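Long-range contact in mRNA-decapping enzyme subunit 1 (Saccharomyces cerevisiae, PDB 1Q67), which works with its partner DCP2 in the decapping complex that removes the 7-methylguanine cap from mRNA, committing the transcript to 5' to 3' decay: residues V184-E189 against N213-I218. Sequence-based numbering, arbitrary orientation.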
loop_
_atom_site.group_PDB
_atom_site.type_symbol
_atom_site.label_atom_id
_atom_site.label_comp_id
_atom_site.label_asym_id
_atom_site.label_seq_id
_atom_site.Cartn_x
_atom_site.Cartn_y
_atom_site.Cartn_z
ATOM N N VAL B 184 9.537 -2.403 18.932
ATOM C CA VAL B 184 8.206 -2.370 18.346
ATOM C C VAL B 184 7.224 -1.651 19.248
ATOM O O VAL B 184 7.311 -1.732 20.469
ATOM C CB VAL B 184 7.640 -3.789 18.070
ATOM C CG1 VAL B 184 8.454 -4.457 16.991
ATOM C CG2 VAL B 184 7.645 -4.635 19.354
ATOM N N GLU B 185 6.282 -0.953 18.626
ATOM C CA GLU B 185 5.255 -0.225 19.348
ATOM C C GLU B 185 4.073 -0.014 18.421
ATOM O O GLU B 185 4.183 -0.145 17.202
ATOM C CB GLU B 185 5.775 1.141 19.801
ATOM C CG GLU B 185 5.961 2.129 18.665
ATOM C CD GLU B 185 6.481 3.477 19.129
ATOM O OE1 GLU B 185 5.842 4.095 20.013
ATOM O OE2 GLU B 185 7.528 3.925 18.607
ATOM N N VAL B 186 2.935 0.305 19.013
ATOM C CA VAL B 186 1.745 0.577 18.250
ATOM C C VAL B 186 1.403 2.028 18.526
ATOM O O VAL B 186 1.220 2.424 19.675
ATOM C CB VAL B 186 0.572 -0.311 18.684
ATOM C CG1 VAL B 186 -0.696 0.125 17.962
ATOM C CG2 VAL B 186 0.879 -1.760 18.368
ATOM N N LYS B 187 1.343 2.826 17.469
ATOM C CA LYS B 187 1.012 4.233 17.607
ATOM C C LYS B 187 -0.187 4.505 16.717
ATOM O O LYS B 187 -0.074 4.596 15.491
ATOM C CB LYS B 187 2.204 5.099 17.202
ATOM C CG LYS B 187 2.153 6.511 17.758
ATOM C CD LYS B 187 3.549 7.118 17.809
ATOM C CE LYS B 187 4.467 6.309 18.721
ATOM N NZ LYS B 187 5.872 6.820 18.711
ATOM N N ASP B 188 -1.342 4.613 17.360
ATOM C CA ASP B 188 -2.605 4.843 16.679
ATOM C C ASP B 188 -2.886 3.709 15.694
ATOM O O ASP B 188 -3.197 2.591 16.107
ATOM C CB ASP B 188 -2.596 6.194 15.951
ATOM C CG ASP B 188 -3.998 6.673 15.593
ATOM O OD1 ASP B 188 -4.828 6.848 16.518
ATOM O OD2 ASP B 188 -4.275 6.873 14.388
ATOM N N GLU B 189 -2.755 3.982 14.401
ATOM C CA GLU B 189 -3.033 2.971 13.383
ATOM C C GLU B 189 -1.807 2.204 12.886
ATOM O O GLU B 189 -1.943 1.190 12.203
ATOM C CB GLU B 189 -3.723 3.628 12.184
ATOM C CG GLU B 189 -4.923 4.493 12.543
ATOM C CD GLU B 189 -5.351 5.391 11.395
ATOM O OE1 GLU B 189 -5.783 4.860 10.347
ATOM O OE2 GLU B 189 -5.248 6.634 11.539
ATOM N N ASN B 213 -1.977 -7.947 17.768
ATOM C CA ASN B 213 -1.407 -9.285 17.724
ATOM C C ASN B 213 0.004 -9.336 17.139
ATOM O O ASN B 213 0.833 -10.116 17.599
ATOM C CB ASN B 213 -2.324 -10.220 16.935
ATOM C CG ASN B 213 -3.598 -10.541 17.685
ATOM O OD1 ASN B 213 -4.257 -9.648 18.219
ATOM N ND2 ASN B 213 -3.957 -11.818 17.730
ATOM N N ILE B 214 0.284 -8.519 16.125
ATOM C CA ILE B 214 1.612 -8.530 15.530
ATOM C C ILE B 214 2.578 -7.859 16.512
ATOM O O ILE B 214 3.719 -8.281 16.670
ATOM C CB ILE B 214 1.637 -7.799 14.154
ATOM C CG1 ILE B 214 2.854 -8.263 13.354
ATOM C CG2 ILE B 214 1.747 -6.290 14.336
ATOM C CD1 ILE B 214 2.996 -7.607 11.989
ATOM N N TYR B 215 2.097 -6.817 17.180
ATOM C CA TYR B 215 2.896 -6.102 18.162
ATOM C C TYR B 215 3.297 -7.062 19.287
ATOM O O TYR B 215 4.448 -7.088 19.724
ATOM C CB TYR B 215 2.083 -4.935 18.740
ATOM C CG TYR B 215 2.625 -4.419 20.053
ATOM C CD1 TYR B 215 3.843 -3.744 20.115
ATOM C CD2 TYR B 215 1.947 -4.666 21.244
ATOM C CE1 TYR B 215 4.376 -3.335 21.334
ATOM C CE2 TYR B 215 2.470 -4.265 22.468
ATOM C CZ TYR B 215 3.684 -3.603 22.507
ATOM O OH TYR B 215 4.217 -3.248 23.724
ATOM N N GLU B 216 2.332 -7.855 19.739
ATOM C CA GLU B 216 2.547 -8.819 20.816
ATOM C C GLU B 216 3.521 -9.923 20.403
ATOM O O GLU B 216 4.378 -10.336 21.186
ATOM C CB GLU B 216 1.212 -9.451 21.221
ATOM C CG GLU B 216 0.943 -9.454 22.709
ATOM C CD GLU B 216 0.467 -8.114 23.211
ATOM O OE1 GLU B 216 -0.623 -7.688 22.776
ATOM O OE2 GLU B 216 1.173 -7.489 24.036
ATOM N N LEU B 217 3.382 -10.413 19.174
ATOM C CA LEU B 217 4.273 -11.456 18.688
ATOM C C LEU B 217 5.717 -10.964 18.549
ATOM O O LEU B 217 6.646 -11.618 19.013
ATOM C CB LEU B 217 3.786 -11.993 17.341
ATOM C CG LEU B 217 4.740 -12.959 16.632
ATOM C CD1 LEU B 217 4.945 -14.197 17.498
ATOM C CD2 LEU B 217 4.166 -13.345 15.266
ATOM N N ILE B 218 5.914 -9.819 17.912
ATOM C CA ILE B 218 7.268 -9.313 17.734
ATOM C C ILE B 218 7.924 -9.000 19.077
ATOM O O ILE B 218 9.106 -9.279 19.282
ATOM C CB ILE B 218 7.289 -8.054 16.853
ATOM C CG1 ILE B 218 6.767 -8.397 15.452
ATOM C CG2 ILE B 218 8.715 -7.511 16.768
ATOM C CD1 ILE B 218 6.547 -7.188 14.567
#
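The phenol ring of Y215 meets V184 at one edge and the next two residues of the strand obliquely. The carbonyl oxygen of V184 lies near the ring plane, 3.5 Å from CE1 of Y215, where the C-H at CE1 points nearly at that oxygen, an approach that is probably mildly favourable. Two further partners approach obliquely: CA of E185, 3.8 Å from the same CE1, and CG2 of V186, which comes within 3.6 Å of CG of Y215 and 3.4 Å of its CB. CG of Y215, anti to the backbone N (chi1 161°), starts the ring off toward the strand, where it touches both valines; E185 is the residue nearest Y215 in backbone register. V184 turns CG2 toward CD1 of Y215 at 4.0 Å, while its CG1 packs 3.8 Å from CB of I218, about one turn further along the helix than Y215. The strand's alternation thus sends both valines toward the helix and E185 away from it, where its carboxylate pairs with K187. An alanine in place of Y215 would probably leave V184 O and CA of E185 without the ring they lie against, opening a gap there, while V186 CG2 kept only the CB contact. The contact illustrates how an amphipathic helix packs across one open end between two sheets: Y215 and I218 cover the outermost strand 183-187, whereas I214 and I218 reach inward to V191 and I193 of the neighbouring strand and to I67 of the other sheet. Strand 184-187 and helix 213-218 run nearly antiparallel, at 162°, their axes 8.2 Å apart at closest approach, an arrangement consistent with the C-terminal helix of a PH-like beta sandwich, the fold to which the Dcp1 family belongs.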